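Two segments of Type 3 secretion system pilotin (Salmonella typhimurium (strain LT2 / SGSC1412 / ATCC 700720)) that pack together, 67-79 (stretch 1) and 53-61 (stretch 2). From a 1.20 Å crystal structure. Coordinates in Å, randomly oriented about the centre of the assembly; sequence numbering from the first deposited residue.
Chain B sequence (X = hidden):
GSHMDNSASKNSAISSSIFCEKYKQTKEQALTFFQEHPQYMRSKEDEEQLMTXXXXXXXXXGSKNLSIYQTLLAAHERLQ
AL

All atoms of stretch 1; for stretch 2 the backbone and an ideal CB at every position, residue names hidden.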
# COMPACT_ATOMS: atom_id res chain seq x y z
N SER B 67 1.01 -4.20 1.47
CA SER B 67 0.06 -3.50 0.58
C SER B 67 -1.37 -3.91 0.83
O SER B 67 -1.64 -4.95 1.46
CB SER B 67 0.43 -3.75 -0.85
OG SER B 67 0.12 -5.09 -1.20
N ILE B 68 -2.35 -3.17 0.27
CA ILE B 68 -3.76 -3.64 0.33
C ILE B 68 -3.86 -4.99 -0.36
O ILE B 68 -4.64 -5.81 0.08
CB ILE B 68 -4.73 -2.59 -0.17
CG1 ILE B 68 -6.13 -2.93 0.35
CG2 ILE B 68 -4.65 -2.47 -1.72
CD1 ILE B 68 -7.13 -1.88 0.03
N TYR B 69 -3.15 -5.22 -1.48
CA TYR B 69 -3.29 -6.52 -2.15
C TYR B 69 -2.86 -7.62 -1.17
O TYR B 69 -3.51 -8.64 -1.03
CB TYR B 69 -2.46 -6.55 -3.45
CG TYR B 69 -2.64 -7.85 -4.17
CD1 TYR B 69 -3.69 -8.08 -5.05
CD2 TYR B 69 -1.77 -8.90 -3.93
CE1 TYR B 69 -3.93 -9.31 -5.61
CE2 TYR B 69 -1.97 -10.13 -4.56
CZ TYR B 69 -3.06 -10.34 -5.40
OH TYR B 69 -3.23 -11.55 -6.01
N GLN B 70 -1.69 -7.43 -0.58
CA GLN B 70 -1.08 -8.46 0.30
C GLN B 70 -1.96 -8.69 1.55
O GLN B 70 -2.09 -9.81 1.98
CB GLN B 70 0.29 -8.00 0.76
CG GLN B 70 1.28 -7.99 -0.41
CD GLN B 70 2.46 -7.07 -0.26
OE1 GLN B 70 2.63 -6.41 0.75
NE2 GLN B 70 3.28 -6.94 -1.33
N THR B 71 -2.57 -7.62 2.05
CA THR B 71 -3.41 -7.79 3.27
C THR B 71 -4.78 -8.34 2.95
O THR B 71 -5.30 -9.11 3.76
CB THR B 71 -3.43 -6.50 4.05
OG1 THR B 71 -3.87 -5.43 3.26
CG2 THR B 71 -2.07 -6.20 4.64
N LEU B 72 -5.39 -8.00 1.84
CA LEU B 72 -6.62 -8.70 1.38
C LEU B 72 -6.33 -10.19 1.19
O LEU B 72 -7.11 -11.04 1.56
CB LEU B 72 -7.19 -8.06 0.12
CG LEU B 72 -7.88 -6.71 0.29
CD1 LEU B 72 -8.10 -6.03 -1.02
CD2 LEU B 72 -9.22 -6.87 1.04
N LEU B 73 -5.20 -10.48 0.54
CA LEU B 73 -4.87 -11.89 0.25
C LEU B 73 -4.63 -12.64 1.58
O LEU B 73 -5.10 -13.74 1.73
CB LEU B 73 -3.64 -11.95 -0.65
CG LEU B 73 -3.34 -13.30 -1.28
CD1 LEU B 73 -4.43 -13.76 -2.21
CD2 LEU B 73 -2.04 -13.24 -2.03
N ALA B 74 -3.91 -12.01 2.52
CA ALA B 74 -3.75 -12.60 3.87
C ALA B 74 -5.10 -12.85 4.55
O ALA B 74 -5.28 -13.93 5.12
CB ALA B 74 -2.87 -11.74 4.72
N ALA B 75 -6.01 -11.92 4.44
CA ALA B 75 -7.36 -12.07 5.04
C ALA B 75 -8.08 -13.26 4.40
O ALA B 75 -8.62 -14.10 5.14
CB ALA B 75 -8.11 -10.79 4.88
N HIS B 76 -7.96 -13.37 3.08
CA HIS B 76 -8.59 -14.47 2.35
C HIS B 76 -7.98 -15.78 2.84
O HIS B 76 -8.72 -16.76 3.04
CB HIS B 76 -8.36 -14.23 0.88
CG HIS B 76 -8.68 -15.37 0.01
ND1 HIS B 76 -9.96 -15.79 -0.23
CD2 HIS B 76 -7.85 -16.15 -0.73
CE1 HIS B 76 -9.92 -16.80 -1.10
NE2 HIS B 76 -8.63 -17.06 -1.39
N GLU B 77 -6.68 -15.86 2.91
CA GLU B 77 -6.00 -17.11 3.31
C GLU B 77 -6.32 -17.48 4.74
O GLU B 77 -6.46 -18.66 5.04
CB GLU B 77 -4.49 -16.97 3.09
CG GLU B 77 -4.08 -16.93 1.64
CD GLU B 77 -2.60 -16.86 1.33
OE1 GLU B 77 -1.84 -17.33 2.09
OE2 GLU B 77 -2.25 -16.41 0.24
N ARG B 78 -6.46 -16.48 5.61
CA ARG B 78 -6.84 -16.79 6.99
C ARG B 78 -8.26 -17.41 6.99
O ARG B 78 -8.52 -18.36 7.77
CB ARG B 78 -6.77 -15.56 7.90
CG ARG B 78 -5.36 -15.08 8.16
CD ARG B 78 -5.33 -13.84 9.03
NE ARG B 78 -3.98 -13.36 9.24
CZ ARG B 78 -3.62 -12.46 10.15
NH1 ARG B 78 -4.54 -11.93 10.95
NH2 ARG B 78 -2.36 -12.07 10.22
N LEU B 79 -9.18 -16.89 6.18
CA LEU B 79 -10.53 -17.48 6.05
C LEU B 79 -10.39 -18.92 5.57
O LEU B 79 -11.13 -19.77 6.07
CB LEU B 79 -11.39 -16.70 5.07
CG LEU B 79 -11.93 -15.38 5.59
CD1 LEU B 79 -12.92 -14.79 4.60
CD2 LEU B 79 -12.60 -15.59 6.93
N UNK B 53 -11.71 -10.14 8.73
CA UNK B 53 -10.33 -10.69 8.80
C UNK B 53 -9.36 -9.59 8.34
O UNK B 53 -8.28 -9.48 8.90
CB UNK B 53 -10.18 -11.94 7.94
N UNK B 54 -9.75 -8.80 7.33
CA UNK B 54 -8.92 -7.71 6.82
C UNK B 54 -8.63 -6.64 7.88
O UNK B 54 -7.49 -6.22 8.07
CB UNK B 54 -9.60 -7.06 5.61
N UNK B 55 -9.69 -6.27 8.62
CA UNK B 55 -9.54 -5.28 9.70
C UNK B 55 -8.63 -5.87 10.80
O UNK B 55 -7.86 -5.10 11.40
CB UNK B 55 -10.90 -4.89 10.27
N UNK B 56 -8.70 -7.17 11.04
CA UNK B 56 -7.76 -7.75 12.02
C UNK B 56 -6.33 -7.74 11.49
O UNK B 56 -5.39 -7.44 12.24
CB UNK B 56 -8.17 -9.18 12.37
N UNK B 57 -6.14 -8.08 10.21
CA UNK B 57 -4.78 -8.10 9.65
C UNK B 57 -4.18 -6.70 9.78
O UNK B 57 -3.00 -6.56 10.13
CB UNK B 57 -4.79 -8.56 8.19
N UNK B 58 -4.95 -5.69 9.51
CA UNK B 58 -4.41 -4.33 9.49
C UNK B 58 -4.04 -3.84 10.90
O UNK B 58 -3.31 -2.86 11.00
CB UNK B 58 -5.42 -3.38 8.86
N UNK B 59 -4.47 -4.52 11.95
CA UNK B 59 -4.12 -4.14 13.34
C UNK B 59 -2.74 -4.71 13.69
O UNK B 59 -2.14 -4.29 14.69
CB UNK B 59 -5.17 -4.65 14.33
N UNK B 60 -2.26 -5.70 12.96
CA UNK B 60 -1.04 -6.43 13.33
C UNK B 60 0.20 -5.63 12.98
O UNK B 60 0.36 -5.26 11.83
CB UNK B 60 -0.99 -7.79 12.63
N UNK B 61 1.14 -5.43 13.92
CA UNK B 61 2.37 -4.75 13.53
C UNK B 61 3.13 -5.55 12.46
O UNK B 61 3.79 -4.92 11.65
CB UNK B 61 3.26 -4.53 14.76

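Two helices cross here at 120°, their axes 8.4 Å apart at closest approach, and the backbones draw close at Ala75, whose CA lies 5.0 Å from the CA of position 54.

Position 53, helical at -68/-38, points its CA-to-CB bond toward stretch 1. The ideal CB is 3.9 Å from Ala75 O and 4.5 Å from Leu79 CD2, with Arg78 CB 5.0 Å from it. An aliphatic stem is called for; its end could be apolar or, given the arginine, acidic. The residue is Glu53. Its CG packs 3.4 Å from Leu79 CD2, and a water accepts from Arg78 NH1 (2.8 Å to the water oxygen) while donating to Glu53 OE1 (2.6 Å from that oxygen).

Position 54 points sideways, its ideal CB 4.1 Å from Ala75 CB. Beyond it, Ile68, Thr71 and Leu72 frame a hollow that a long apolar chain could reach: leucine, methionine or an aromatic. It is Phe54, chi1 t, a knob among Ile68, Thr71, Leu72 and Ala75. Leu72 CD2 sits over one ring face, 3.8 Å from the centroid in a CH-pi contact; Thr71 OG1 lies at the edge, 3.4 Å from Phe54 CE1.

Position 55 points away and meets nothing, so a polar residue suits: Lys55, extended.

Position 56 points sideways at the margin, its ideal CB 4.8 Å from Arg78 NH1. Many polar residues would do. Lys56 turns back along its own helix, its NZ forming a salt bridge with Glu53 OE2 at 3.0 Å.

Position 57 points toward stretch 1, between Thr71, Ala74 and Arg78. The space favors a compact aliphatic side chain, valine or perhaps isoleucine. Val57 fills it: CG1 meets Thr71 CG2 at 3.7 Å, while CG2 lies over one face of the Arg78 guanidinium, 3.6 Å from NH1.

Position 58 points sideways, with nothing within 5.5 Å of the ideal CB; only a longer side chain could reach Thr71. Leu58 does, its CD2 3.8 Å from Thr71 OG1.

Position 59 is out of reach and sets no demand from this side; it is Leu59.

Position 60 leaves helical geometry at -79/128, yet its CB points toward stretch 1, 5.1 Å from Arg78 NH2. A carboxylate is the obvious answer, glutamate offering the longer reach. Glu60 forms a two-pronged salt bridge: Arg78 NH2 donates to Glu60 OE1 at a very short 2.5 Å, and Arg78 NH1 to Glu60 OE2 at 3.0 Å.

Position 61, phi -62, is out of reach, and that angle admits proline: Pro61.

Stretch 2, residues 53-61: EFKKVLLEP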
# COMPACT_ATOMS: atom_id res chain seq x y z
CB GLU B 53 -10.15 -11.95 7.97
CG GLU B 53 -10.70 -13.22 8.51
CD GLU B 53 -10.26 -13.54 9.92
OE1 GLU B 53 -9.05 -13.56 10.22
OE2 GLU B 53 -11.14 -13.80 10.70
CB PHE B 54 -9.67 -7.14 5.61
CG PHE B 54 -9.00 -5.98 4.91
CD1 PHE B 54 -7.70 -6.03 4.38
CD2 PHE B 54 -9.75 -4.85 4.67
CE1 PHE B 54 -7.20 -4.95 3.66
CE2 PHE B 54 -9.24 -3.79 3.96
CZ PHE B 54 -7.98 -3.86 3.43
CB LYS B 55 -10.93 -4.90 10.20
CG LYS B 55 -11.66 -3.99 9.23
CD LYS B 55 -13.07 -3.80 9.74
CE LYS B 55 -13.99 -3.12 8.78
NZ LYS B 55 -15.38 -3.14 9.31
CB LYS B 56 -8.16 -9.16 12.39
CG LYS B 56 -9.41 -9.24 13.25
CD LYS B 56 -9.61 -10.57 13.87
CE LYS B 56 -10.12 -11.55 12.88
NZ LYS B 56 -10.09 -12.93 13.42
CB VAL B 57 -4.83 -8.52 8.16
CG1 VAL B 57 -3.52 -8.21 7.44
CG2 VAL B 57 -5.20 -9.99 8.02
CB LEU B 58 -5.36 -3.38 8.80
CG LEU B 58 -5.56 -3.64 7.31
CD1 LEU B 58 -6.58 -2.62 6.81
CD2 LEU B 58 -4.26 -3.58 6.50
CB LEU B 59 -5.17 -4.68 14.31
CG LEU B 59 -6.43 -3.83 14.40
CD1 LEU B 59 -7.51 -4.57 15.18
CD2 LEU B 59 -6.14 -2.52 15.09
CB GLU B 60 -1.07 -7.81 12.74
CG GLU B 60 -2.31 -8.51 13.21
CD GLU B 60 -2.43 -9.93 12.74
OE1 GLU B 60 -1.70 -10.24 11.79
OE2 GLU B 60 -3.27 -10.69 13.32
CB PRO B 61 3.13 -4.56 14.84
CG PRO B 61 2.43 -5.39 15.84
CD PRO B 61 1.06 -5.72 15.35
O HOH W 1 -7.24 -11.76 10.29
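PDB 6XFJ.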